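Local coordinates for flavohemoglobin (Malassezia yamatoensis, PDB 6O0A), which probably detoxifies nitric oxide, its FAD-containing reductase part passing electrons from NAD(P)H to a haem-bearing globin domain, as in other flavohemoglobins, at residues A172-V177 against L259-P264; M268-L273 against L294-K299; P280-C285 against A364-F369; R316-A321 against Y341-E346. All blocks are in the same frame, centred on the assembly; numbering follows the deposited sequence.

Interaction 1. Residues A172-V177 against L259-P264; sequences AKFKLV and LDISNP
The ring of F174 takes I261 over one face: CD1 of I261 stands 4.1 Å from the ring centroid and 29° off its normal, a CH-pi contact in which the F174 and I261 side chains cross at about a right angle. At its edge, in plane, the same ring meets the backbone oxygen of A172, two residues back along its own strand. With CG1 of I261 anti to the carbonyl carbon (chi1 -56°), the extended ethyl arm runs across the ring, and CD1 ends 3.6 Å from CG of F174.

This is a short worked case of antiparallel pairing with a division of labour between faces. A172 pairs with I261 and F174 with L259 as hydrogen-bonded pairs, their side chains on one apolar face. F174 N gives the shortest of the four backbone bonds, 2.7 Å to L259 O. Between them K173 and D260 form the non-hydrogen-bonded pair, where CA of D260 also approaches A172 O. Their side chains share the other face, and K173, bent at chi2 and chi3, folds back over the carboxylate. NZ of K173 reaches OD1 of D260 at 3.5 Å, a long salt bridge, while K173 CD is nearer still at 3.2 Å.

In the six-stranded antiparallel sheet, consistent with the flavin-binding barrel of the ferredoxin-reductase family, strand 171-181 lies between strands 258-262 and 186-193. L259 and I261 press onto residues of strand 207-213, notably I210, whereas F174 touches P193 of strand 186-193 and R234 of strand 234-239.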
loop_
_atom_site.group_PDB
_atom_site.type_symbol
_atom_site.label_atom_id
_atom_site.label_comp_id
_atom_site.label_asym_id
_atom_site.label_seq_id
_atom_site.Cartn_x
_atom_site.Cartn_y
_atom_site.Cartn_z
ATOM N N ALA A 172 6.660 -2.765 -17.768
ATOM C CA ALA A 172 7.613 -2.570 -18.853
ATOM C C ALA A 172 9.020 -2.822 -18.331
ATOM O O ALA A 172 9.274 -2.760 -17.128
ATOM C CB ALA A 172 7.508 -1.161 -19.459
ATOM N N LYS A 173 9.944 -3.086 -19.255
ATOM C CA LYS A 173 11.294 -3.491 -18.876
ATOM C C LYS A 173 12.140 -2.282 -18.496
ATOM O O LYS A 173 12.153 -1.277 -19.216
ATOM C CB LYS A 173 11.959 -4.253 -20.024
ATOM C CG LYS A 173 13.093 -5.170 -19.587
ATOM C CD LYS A 173 12.591 -6.350 -18.757
ATOM C CE LYS A 173 12.028 -7.463 -19.625
ATOM N NZ LYS A 173 11.684 -8.665 -18.809
ATOM N N PHE A 174 12.836 -2.383 -17.363
ATOM C CA PHE A 174 13.763 -1.362 -16.897
ATOM C C PHE A 174 15.132 -1.976 -16.642
ATOM O O PHE A 174 15.251 -3.168 -16.340
ATOM C CB PHE A 174 13.264 -0.684 -15.605
ATOM C CG PHE A 174 12.227 0.379 -15.843
ATOM C CD1 PHE A 174 10.946 0.037 -16.254
ATOM C CD2 PHE A 174 12.533 1.720 -15.656
ATOM C CE1 PHE A 174 9.982 1.013 -16.483
ATOM C CE2 PHE A 174 11.573 2.711 -15.885
ATOM C CZ PHE A 174 10.291 2.351 -16.294
ATOM N N LYS A 175 16.160 -1.144 -16.749
ATOM C CA LYS A 175 17.528 -1.543 -16.468
ATOM C C LYS A 175 18.001 -0.872 -15.180
ATOM O O LYS A 175 17.737 0.314 -14.944
ATOM C CB LYS A 175 18.443 -1.174 -17.643
ATOM C CG LYS A 175 19.934 -1.392 -17.399
ATOM C CD LYS A 175 20.759 -0.426 -18.245
ATOM C CE LYS A 175 21.616 -1.148 -19.260
ATOM N NZ LYS A 175 22.515 -0.198 -19.987
ATOM N N LEU A 176 18.694 -1.634 -14.345
ATOM C CA LEU A 176 19.277 -1.083 -13.126
ATOM C C LEU A 176 20.541 -0.312 -13.501
ATOM O O LEU A 176 21.514 -0.898 -13.990
ATOM C CB LEU A 176 19.559 -2.210 -12.130
ATOM C CG LEU A 176 20.241 -1.764 -10.833
ATOM C CD1 LEU A 176 19.377 -0.733 -10.054
ATOM C CD2 LEU A 176 20.559 -2.969 -9.939
ATOM N N VAL A 177 20.537 1.008 -13.300
ATOM C CA VAL A 177 21.672 1.837 -13.699
ATOM C C VAL A 177 22.516 2.307 -12.521
ATOM O O VAL A 177 23.681 2.684 -12.734
ATOM C CB VAL A 177 21.229 3.048 -14.552
ATOM C CG1 VAL A 177 20.511 2.579 -15.828
ATOM C CG2 VAL A 177 20.347 4.005 -13.742
ATOM N N LEU A 259 14.652 -5.745 -15.103
ATOM C CA LEU A 259 13.475 -6.125 -14.332
ATOM C C LEU A 259 12.275 -5.373 -14.885
ATOM O O LEU A 259 12.415 -4.273 -15.427
ATOM C CB LEU A 259 13.628 -5.799 -12.821
ATOM C CG LEU A 259 14.731 -6.526 -12.041
ATOM C CD1 LEU A 259 14.660 -6.178 -10.569
ATOM C CD2 LEU A 259 14.590 -8.025 -12.233
ATOM N N ASP A 260 11.090 -5.952 -14.731
ATOM C CA ASP A 260 9.866 -5.274 -15.145
ATOM C C ASP A 260 9.351 -4.385 -14.014
ATOM O O ASP A 260 9.406 -4.761 -12.837
ATOM C CB ASP A 260 8.789 -6.295 -15.548
ATOM C CG ASP A 260 8.959 -6.805 -16.988
ATOM O OD1 ASP A 260 9.521 -6.085 -17.839
ATOM O OD2 ASP A 260 8.503 -7.921 -17.283
ATOM N N ILE A 261 8.850 -3.199 -14.374
ATOM C CA ILE A 261 8.287 -2.259 -13.403
ATOM C C ILE A 261 6.909 -1.827 -13.884
ATOM O O ILE A 261 6.719 -1.521 -15.069
ATOM C CB ILE A 261 9.183 -1.024 -13.195
ATOM C CG1 ILE A 261 10.588 -1.466 -12.774
ATOM C CG2 ILE A 261 8.558 -0.093 -12.135
ATOM C CD1 ILE A 261 11.527 -0.328 -12.342
ATOM N N SER A 262 5.952 -1.789 -12.957
ATOM C CA SER A 262 4.587 -1.407 -13.280
ATOM C C SER A 262 4.488 0.102 -13.499
ATOM O O SER A 262 5.451 0.860 -13.334
ATOM C CB SER A 262 3.638 -1.811 -12.156
ATOM O OG SER A 262 3.796 -0.924 -11.041
ATOM N N ASN A 263 3.286 0.534 -13.848
ATOM C CA ASN A 263 2.964 1.942 -13.835
ATOM C C ASN A 263 2.789 2.407 -12.391
ATOM O O ASN A 263 2.547 1.598 -11.494
ATOM C CB ASN A 263 1.711 2.174 -14.676
ATOM C CG ASN A 263 1.990 2.009 -16.166
ATOM O OD1 ASN A 263 3.116 2.258 -16.623
ATOM N ND2 ASN A 263 0.984 1.595 -16.926
ATOM N N PRO A 264 2.954 3.707 -12.134
ATOM C CA PRO A 264 2.903 4.200 -10.753
ATOM C C PRO A 264 1.470 4.438 -10.291
ATOM O O PRO A 264 0.620 4.911 -11.052
ATOM C CB PRO A 264 3.681 5.517 -10.834
ATOM C CG PRO A 264 3.336 6.039 -12.214
ATOM C CD PRO A 264 3.233 4.790 -13.097
#

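Interaction 2. Residues M268-L273 against L294-K299; sequences MTLETL and LAFVEK
F296 and L270 owe their meeting to different first torsions. CG of F296 is anti to its carbonyl carbon (chi1 -68°), which carries the ring out from helix 290-302 toward segment 268-273; in L270 CG is opposite the backbone N instead (chi1 -168°), and the two side chains run alongside each other head to tail. CB of L270 lies 4.1 Å from CD1 of F296. The branches of the leucine divide the work: CD1 lies beside F296, while CD2 meets CG of K299 at 3.7 Å.

The example illustrates how one aromatic ring can fit against a chain turn rather than a regular helix. The oxygen of M268 lies at the edge of the F296 ring, near its plane, 3.5 Å from CZ. L273 comes in crosswise, its CD1 3.6 Å from CE2 of F296, in an off-centre CH-pi contact. The backbone of T269 and L270 meets CE1 obliquely. The bonds inside the helical turn 270-273 are weak; its contacts with F296 are van der Waals and CH-pi in kind.

The contact joins the link between the two sheets to the first helix after strand 281-286. F296 packs edge-to-face with F369 of strand 367-371, and M268 and L273 touch F369 and F395 of strand 394-397. On the other side of helix 290-302, V297 packs against helix 324-332.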
loop_
_atom_site.group_PDB
_atom_site.type_symbol
_atom_site.label_atom_id
_atom_site.label_comp_id
_atom_site.label_asym_id
_atom_site.label_seq_id
_atom_site.Cartn_x
_atom_site.Cartn_y
_atom_site.Cartn_z
ATOM N N MET A 268 -2.063 7.807 -1.574
ATOM C CA MET A 268 -1.509 8.501 -0.414
ATOM C C MET A 268 -0.474 9.503 -0.921
ATOM O O MET A 268 0.738 9.307 -0.811
ATOM C CB MET A 268 -0.918 7.490 0.563
ATOM C CG MET A 268 -0.459 8.067 1.876
ATOM S SD MET A 268 -1.809 8.895 2.703
ATOM C CE MET A 268 -3.075 7.625 2.628
ATOM N N THR A 269 -0.972 10.588 -1.497
ATOM C CA THR A 269 -0.132 11.578 -2.148
ATOM C C THR A 269 -0.133 12.887 -1.369
ATOM O O THR A 269 -0.908 13.097 -0.428
ATOM C CB THR A 269 -0.595 11.824 -3.586
ATOM O OG1 THR A 269 -1.941 12.301 -3.574
ATOM C CG2 THR A 269 -0.538 10.526 -4.387
ATOM N N LEU A 270 0.760 13.783 -1.790
ATOM C CA LEU A 270 0.854 15.087 -1.143
ATOM C C LEU A 270 -0.475 15.830 -1.214
ATOM O O LEU A 270 -0.869 16.508 -0.257
ATOM C CB LEU A 270 1.974 15.897 -1.791
ATOM C CG LEU A 270 2.422 17.166 -1.079
ATOM C CD1 LEU A 270 2.844 16.847 0.344
ATOM C CD2 LEU A 270 3.552 17.820 -1.856
ATOM N N GLU A 271 -1.191 15.697 -2.335
ATOM C CA GLU A 271 -2.497 16.334 -2.462
ATOM C C GLU A 271 -3.471 15.814 -1.410
ATOM O O GLU A 271 -4.277 16.579 -0.868
ATOM C CB GLU A 271 -3.051 16.108 -3.869
ATOM N N THR A 272 -3.404 14.518 -1.104
ATOM C CA THR A 272 -4.281 13.928 -0.097
ATOM C C THR A 272 -4.064 14.549 1.280
ATOM O O THR A 272 -5.022 14.713 2.047
ATOM C CB THR A 272 -4.057 12.412 -0.055
ATOM O OG1 THR A 272 -4.525 11.829 -1.277
ATOM C CG2 THR A 272 -4.786 11.767 1.120
ATOM N N LEU A 273 -2.824 14.916 1.606
ATOM C CA LEU A 273 -2.503 15.505 2.902
ATOM C C LEU A 273 -2.856 16.984 3.000
ATOM O O LEU A 273 -2.868 17.527 4.108
ATOM C CB LEU A 273 -1.012 15.326 3.202
ATOM C CG LEU A 273 -0.576 13.864 3.231
ATOM C CD1 LEU A 273 0.932 13.732 3.406
ATOM C CD2 LEU A 273 -1.318 13.140 4.343
ATOM N N LEU A 294 10.402 11.440 2.271
ATOM C CA LEU A 294 11.359 12.093 1.381
ATOM C C LEU A 294 10.708 12.525 0.062
ATOM O O LEU A 294 10.966 13.627 -0.439
ATOM C CB LEU A 294 12.536 11.155 1.126
ATOM C CG LEU A 294 13.581 11.694 0.157
ATOM C CD1 LEU A 294 14.175 13.014 0.665
ATOM C CD2 LEU A 294 14.676 10.650 -0.086
ATOM N N ALA A 295 9.848 11.681 -0.513
ATOM C CA ALA A 295 9.113 12.100 -1.706
ATOM C C ALA A 295 8.286 13.360 -1.445
ATOM O O ALA A 295 8.289 14.295 -2.257
ATOM C CB ALA A 295 8.216 10.954 -2.200
ATOM N N PHE A 296 7.584 13.410 -0.308
ATOM C CA PHE A 296 6.755 14.574 0.011
ATOM C C PHE A 296 7.608 15.815 0.205
ATOM O O PHE A 296 7.271 16.901 -0.284
ATOM C CB PHE A 296 5.949 14.329 1.289
ATOM C CG PHE A 296 4.890 13.273 1.168
ATOM C CD1 PHE A 296 4.284 12.995 -0.054
ATOM C CD2 PHE A 296 4.491 12.563 2.287
ATOM C CE1 PHE A 296 3.299 12.024 -0.149
ATOM C CE2 PHE A 296 3.509 11.585 2.195
ATOM C CZ PHE A 296 2.914 11.321 0.975
ATOM N N VAL A 297 8.713 15.670 0.932
ATOM C CA VAL A 297 9.538 16.824 1.256
ATOM C C VAL A 297 10.190 17.385 0.003
ATOM O O VAL A 297 10.241 18.601 -0.186
ATOM C CB VAL A 297 10.572 16.452 2.331
ATOM C CG1 VAL A 297 11.545 17.608 2.532
ATOM C CG2 VAL A 297 9.858 16.153 3.635
ATOM N N GLU A 298 10.678 16.512 -0.882
ATOM C CA GLU A 298 11.270 16.985 -2.128
ATOM C C GLU A 298 10.253 17.741 -2.976
ATOM O O GLU A 298 10.582 18.767 -3.585
ATOM C CB GLU A 298 11.851 15.810 -2.921
ATOM C CG GLU A 298 12.752 16.250 -4.090
ATOM C CD GLU A 298 12.006 16.467 -5.400
ATOM O OE1 GLU A 298 10.953 15.836 -5.619
ATOM O OE2 GLU A 298 12.483 17.276 -6.222
ATOM N N LYS A 299 9.013 17.247 -3.035
ATOM C CA LYS A 299 7.996 17.930 -3.828
ATOM C C LYS A 299 7.627 19.274 -3.204
ATOM O O LYS A 299 7.548 20.297 -3.897
ATOM C CB LYS A 299 6.758 17.040 -3.977
ATOM C CG LYS A 299 5.674 17.637 -4.874
ATOM C CD LYS A 299 6.197 17.870 -6.281
ATOM C CE LYS A 299 5.154 18.559 -7.154
ATOM N NZ LYS A 299 3.848 17.834 -7.155
#

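Interaction 3. Residues P280-C285 against A364-F369; sequences PLVLIC and ANASVF
The P280 and N365 side chains cross nearly perpendicularly, CD of P280 3.5 Å from ND2 of N365, just before the two parallel strands begin. Next comes A366, whose small methyl fits beside both CG of P280 and CG2 of V282. V282 and V368 are paired across the strands on the same face, and the forked end of V368 fits between two neighbours: CG2 lies against CB of V282 at 4.1 Å, and CG1 against CD1 of I284, which approaches at a slant. The two branches of one valine thus reach V282 and I284, two residues apart on the neighbouring strand.

On the opposite face, L281 lies beside S367 and L283 beside F369. CD2 of L283 touches CB of F369 at 3.7 Å. With CG of F369 anti to the backbone N (chi1 170°), its ring extends past this leucine and packs on P292 and V293 of helix 290-302. Helix 374-386 lies over the valine face, where I284 meets F376 and M380, and V368 meets L384.

Backbone bonds follow the alternation expected of parallel strands: S367 N to P280 O, V282 N to S367 O at 3.0 Å, F369 N to V282 O at 2.8 Å and I284 N to F369 O. These bonds satisfy the polar backbone atoms that take part in them, while S367 OG bonds to L273 O. Largely apolar packing on both faces is thereby combined with directional bonding in between, as in the central parallel sheet of NAD-binding domains of this reductase family.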
loop_
_atom_site.group_PDB
_atom_site.type_symbol
_atom_site.label_atom_id
_atom_site.label_comp_id
_atom_site.label_asym_id
_atom_site.label_seq_id
_atom_site.Cartn_x
_atom_site.Cartn_y
_atom_site.Cartn_z
ATOM N N PRO A 280 -0.812 23.083 8.199
ATOM C CA PRO A 280 0.507 22.514 8.491
ATOM C C PRO A 280 0.507 21.008 8.301
ATOM O O PRO A 280 -0.531 20.344 8.367
ATOM C CB PRO A 280 0.749 22.882 9.961
ATOM C CG PRO A 280 -0.516 23.555 10.442
ATOM C CD PRO A 280 -1.583 23.321 9.427
ATOM N N LEU A 281 1.705 20.470 8.055
ATOM C CA LEU A 281 1.901 19.044 7.844
ATOM C C LEU A 281 2.842 18.483 8.904
ATOM O O LEU A 281 3.878 19.083 9.210
ATOM C CB LEU A 281 2.485 18.751 6.451
ATOM C CG LEU A 281 1.661 19.094 5.209
ATOM C CD1 LEU A 281 2.504 18.869 3.964
ATOM C CD2 LEU A 281 0.387 18.264 5.147
ATOM N N VAL A 282 2.483 17.328 9.456
ATOM C CA VAL A 282 3.339 16.609 10.391
ATOM C C VAL A 282 3.577 15.240 9.782
ATOM O O VAL A 282 2.620 14.505 9.506
ATOM C CB VAL A 282 2.717 16.511 11.797
ATOM C CG1 VAL A 282 3.671 15.797 12.751
ATOM C CG2 VAL A 282 2.376 17.903 12.340
ATOM N N LEU A 283 4.842 14.916 9.523
ATOM C CA LEU A 283 5.211 13.665 8.870
ATOM C C LEU A 283 5.995 12.829 9.873
ATOM O O LEU A 283 7.058 13.257 10.345
ATOM C CB LEU A 283 6.030 13.933 7.604
ATOM C CG LEU A 283 5.444 14.988 6.653
ATOM C CD1 LEU A 283 6.366 15.187 5.452
ATOM C CD2 LEU A 283 4.047 14.578 6.178
ATOM N N ILE A 284 5.474 11.650 10.206
ATOM C CA ILE A 284 6.043 10.808 11.256
ATOM C C ILE A 284 6.360 9.448 10.650
ATOM O O ILE A 284 5.469 8.789 10.097
ATOM C CB ILE A 284 5.087 10.667 12.447
ATOM C CG1 ILE A 284 4.785 12.047 13.052
ATOM C CG2 ILE A 284 5.664 9.709 13.473
ATOM C CD1 ILE A 284 3.834 12.013 14.243
ATOM N N CYS A 285 7.617 9.014 10.761
ATOM C CA CYS A 285 8.005 7.767 10.116
ATOM C C CYS A 285 9.014 6.996 10.958
ATOM O O CYS A 285 9.651 7.532 11.869
ATOM C CB CYS A 285 8.579 8.009 8.705
ATOM S SG CYS A 285 10.086 8.999 8.671
ATOM N N ALA A 364 -5.328 21.660 15.413
ATOM C CA ALA A 364 -6.479 20.898 14.941
ATOM C C ALA A 364 -6.628 20.927 13.426
ATOM O O ALA A 364 -7.375 20.109 12.875
ATOM C CB ALA A 364 -7.764 21.421 15.590
ATOM N N ASN A 365 -5.946 21.844 12.741
ATOM C CA ASN A 365 -5.988 21.905 11.286
ATOM C C ASN A 365 -4.796 21.219 10.625
ATOM O O ASN A 365 -4.693 21.235 9.394
ATOM C CB ASN A 365 -6.085 23.364 10.818
ATOM C CG ASN A 365 -4.819 24.151 11.085
ATOM O OD1 ASN A 365 -4.147 23.950 12.098
ATOM N ND2 ASN A 365 -4.485 25.054 10.171
ATOM N N ALA A 366 -3.908 20.605 11.403
ATOM C CA ALA A 366 -2.782 19.873 10.837
ATOM C C ALA A 366 -3.229 18.517 10.312
ATOM O O ALA A 366 -4.095 17.861 10.897
ATOM C CB ALA A 366 -1.685 19.674 11.879
ATOM N N SER A 367 -2.643 18.107 9.191
ATOM C CA SER A 367 -2.715 16.723 8.751
ATOM C C SER A 367 -1.471 16.011 9.249
ATOM O O SER A 367 -0.368 16.571 9.219
ATOM C CB SER A 367 -2.810 16.617 7.229
ATOM O OG SER A 367 -3.999 17.211 6.737
ATOM N N VAL A 368 -1.653 14.790 9.740
ATOM C CA VAL A 368 -0.556 13.980 10.254
ATOM C C VAL A 368 -0.450 12.728 9.402
ATOM O O VAL A 368 -1.440 12.008 9.228
ATOM C CB VAL A 368 -0.766 13.604 11.730
ATOM C CG1 VAL A 368 0.404 12.791 12.225
ATOM C CG2 VAL A 368 -0.969 14.855 12.583
ATOM N N PHE A 369 0.748 12.463 8.888
ATOM C CA PHE A 369 1.029 11.296 8.058
ATOM C C PHE A 369 1.941 10.336 8.818
ATOM O O PHE A 369 2.939 10.763 9.406
ATOM C CB PHE A 369 1.685 11.725 6.741
ATOM C CG PHE A 369 2.214 10.582 5.930
ATOM C CD1 PHE A 369 1.358 9.793 5.177
ATOM C CD2 PHE A 369 3.573 10.292 5.917
ATOM C CE1 PHE A 369 1.848 8.734 4.431
ATOM C CE2 PHE A 369 4.075 9.230 5.160
ATOM C CZ PHE A 369 3.211 8.453 4.418
#

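Interaction 4. Residues R316-A321 against Y341-E346; sequences RSLAEA and YGTTQE
At one end of the parallel sheet, the loop R316-A321 after strand 308-315 meets the end of strand 336-343 and the turn that follows it, Y341-E346. The contact is held by one shared carbonyl and one guanidinium-amide stack. O of R316 accepts from N of Q345 at 3.0 Å, in the carbonyl plane and on a lone pair, and from N of E346 at 2.9 Å. The R316 guanidinium and the Q345 amide stack with planes 7° apart, pointing the same way. CG of Q345 sits over the centre of the guanidinium, 3.4 Å from CZ of R316, its bent chain (chi2 -68°) bringing the amide alongside.

Deeper in, CG2 of T343 packs on CA of S317, CD2 of L318 reaches CB of Y341 at 3.9 Å, and CB of A321 lies 3.6 Å from CE2 of Y341. R324 of helix 324-332 makes a cation-pi contact with the same tyrosine. S317 OG accepts from E320 N in an ST motif and donates to E320 OE2, probably helping to hold the carboxylate. E320 OE1 lies 3.6 Å from R316 NE in a salt bridge.

A water links the loops, donating to OE1 of E346 and accepting from A319 N. E320 OE2 and E346 OE2 lie 4.9 Å apart; if both are ionised they would probably repel, an effect that R316, paired with E320, may ease.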
loop_
_atom_site.group_PDB
_atom_site.type_symbol
_atom_site.label_atom_id
_atom_site.label_comp_id
_atom_site.label_asym_id
_atom_site.label_seq_id
_atom_site.Cartn_x
_atom_site.Cartn_y
_atom_site.Cartn_z
ATOM N N ARG A 316 17.030 3.031 14.485
ATOM C CA ARG A 316 17.780 2.441 15.585
ATOM C C ARG A 316 18.972 3.314 15.966
ATOM O O ARG A 316 19.341 3.379 17.139
ATOM C CB ARG A 316 18.228 1.030 15.208
ATOM C CG ARG A 316 17.052 0.091 15.025
ATOM C CD ARG A 316 17.479 -1.263 14.475
ATOM N NE ARG A 316 18.354 -1.962 15.407
ATOM C CZ ARG A 316 17.925 -2.780 16.361
ATOM N NH1 ARG A 316 16.626 -3.000 16.513
ATOM N NH2 ARG A 316 18.797 -3.373 17.165
ATOM N N SER A 317 19.558 4.000 14.986
ATOM C CA SER A 317 20.720 4.863 15.181
ATOM C C SER A 317 20.778 5.796 13.982
ATOM O O SER A 317 20.147 5.544 12.960
ATOM C CB SER A 317 22.015 4.054 15.271
ATOM O OG SER A 317 22.311 3.494 13.993
ATOM N N LEU A 318 21.579 6.858 14.080
ATOM C CA LEU A 318 21.691 7.710 12.899
ATOM C C LEU A 318 22.383 6.985 11.750
ATOM O O LEU A 318 22.032 7.194 10.585
ATOM C CB LEU A 318 22.423 8.999 13.235
ATOM C CG LEU A 318 21.731 9.925 14.243
ATOM C CD1 LEU A 318 22.528 11.232 14.388
ATOM C CD2 LEU A 318 20.282 10.214 13.855
ATOM N N ALA A 319 23.344 6.116 12.061
ATOM C CA ALA A 319 24.015 5.357 11.009
ATOM C C ALA A 319 23.042 4.470 10.249
ATOM O O ALA A 319 23.230 4.222 9.053
ATOM C CB ALA A 319 25.146 4.518 11.614
ATOM N N GLU A 320 21.985 4.008 10.913
ATOM C CA GLU A 320 20.994 3.131 10.312
ATOM C C GLU A 320 19.782 3.874 9.761
ATOM O O GLU A 320 18.859 3.228 9.256
ATOM C CB GLU A 320 20.538 2.090 11.339
ATOM C CG GLU A 320 21.585 1.049 11.679
ATOM C CD GLU A 320 21.183 0.231 12.891
ATOM O OE1 GLU A 320 20.347 -0.689 12.750
ATOM O OE2 GLU A 320 21.678 0.534 13.994
ATOM N N ALA A 321 19.772 5.213 9.821
ATOM C CA ALA A 321 18.657 5.991 9.296
ATOM C C ALA A 321 18.775 6.123 7.782
ATOM O O ALA A 321 19.621 6.890 7.294
ATOM C CB ALA A 321 18.630 7.380 9.943
ATOM N N TYR A 341 15.169 13.545 14.566
ATOM C CA TYR A 341 15.376 12.105 14.512
ATOM C C TYR A 341 15.384 11.533 15.920
ATOM O O TYR A 341 16.060 12.059 16.809
ATOM C CB TYR A 341 16.682 11.745 13.804
ATOM C CG TYR A 341 16.472 11.430 12.344
ATOM C CD1 TYR A 341 16.427 12.449 11.407
ATOM C CD2 TYR A 341 16.287 10.123 11.915
ATOM C CE1 TYR A 341 16.225 12.183 10.069
ATOM C CE2 TYR A 341 16.088 9.845 10.588
ATOM C CZ TYR A 341 16.042 10.876 9.668
ATOM O OH TYR A 341 15.853 10.595 8.326
ATOM N N GLY A 342 14.653 10.443 16.113
ATOM C CA GLY A 342 14.702 9.686 17.352
ATOM C C GLY A 342 15.449 8.389 17.098
ATOM O O GLY A 342 15.255 7.752 16.061
ATOM N N THR A 343 16.320 8.015 18.028
ATOM C CA THR A 343 17.062 6.762 17.919
ATOM C C THR A 343 16.643 5.829 19.046
ATOM O O THR A 343 16.633 6.222 20.216
ATOM C CB THR A 343 18.577 7.004 17.914
ATOM O OG1 THR A 343 18.969 7.779 19.066
ATOM C CG2 THR A 343 18.980 7.730 16.635
ATOM N N THR A 344 16.298 4.590 18.685
ATOM C CA THR A 344 15.700 3.621 19.597
ATOM C C THR A 344 16.676 2.576 20.122
ATOM O O THR A 344 16.319 1.817 21.039
ATOM C CB THR A 344 14.530 2.913 18.899
ATOM O OG1 THR A 344 15.004 2.288 17.700
ATOM C CG2 THR A 344 13.454 3.915 18.523
ATOM N N GLN A 345 17.879 2.499 19.562
ATOM C CA GLN A 345 18.926 1.636 20.104
ATOM C C GLN A 345 20.116 2.463 20.559
ATOM O O GLN A 345 20.452 2.445 21.748
ATOM C CB GLN A 345 19.353 0.591 19.064
ATOM C CG GLN A 345 18.242 -0.355 18.653
ATOM C CD GLN A 345 17.815 -1.288 19.772
ATOM O OE1 GLN A 345 18.636 -1.720 20.585
ATOM N NE2 GLN A 345 16.524 -1.601 19.821
ATOM N N GLU A 346 20.756 3.191 19.652
ATOM C CA GLU A 346 21.803 4.113 20.057
ATOM C C GLU A 346 21.183 5.392 20.600
ATOM O O GLU A 346 19.977 5.626 20.497
ATOM C CB GLU A 346 22.745 4.410 18.891
ATOM C CG GLU A 346 23.552 3.167 18.511
ATOM C CD GLU A 346 24.638 3.413 17.475
ATOM O OE1 GLU A 346 25.029 4.572 17.228
ATOM O OE2 GLU A 346 25.112 2.413 16.903
HETATM O O HOH W 1 24.895 6.030 14.597
#

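In the fold
Along the chain, interaction 1 comes first and joins two strands of the antiparallel FAD-binding sheet. Interaction 2 opens in the segment that follows, its centre about 22 Å away, in the passage toward the parallel sheet. Interactions 2 and 3 alternate in sequence and touch, their centres about 11 Å apart, through a side-chain-to-backbone bond and aromatic packing. Interaction 4 falls between the two segments of interaction 3 and reaches the same parallel sheet, with centres about 22 Å apart and nearest atoms about 6 Å apart. The contacts thus run from the flavin-binding part into the NAD-binding part, with interaction 2 at the junction of this two-part reductase.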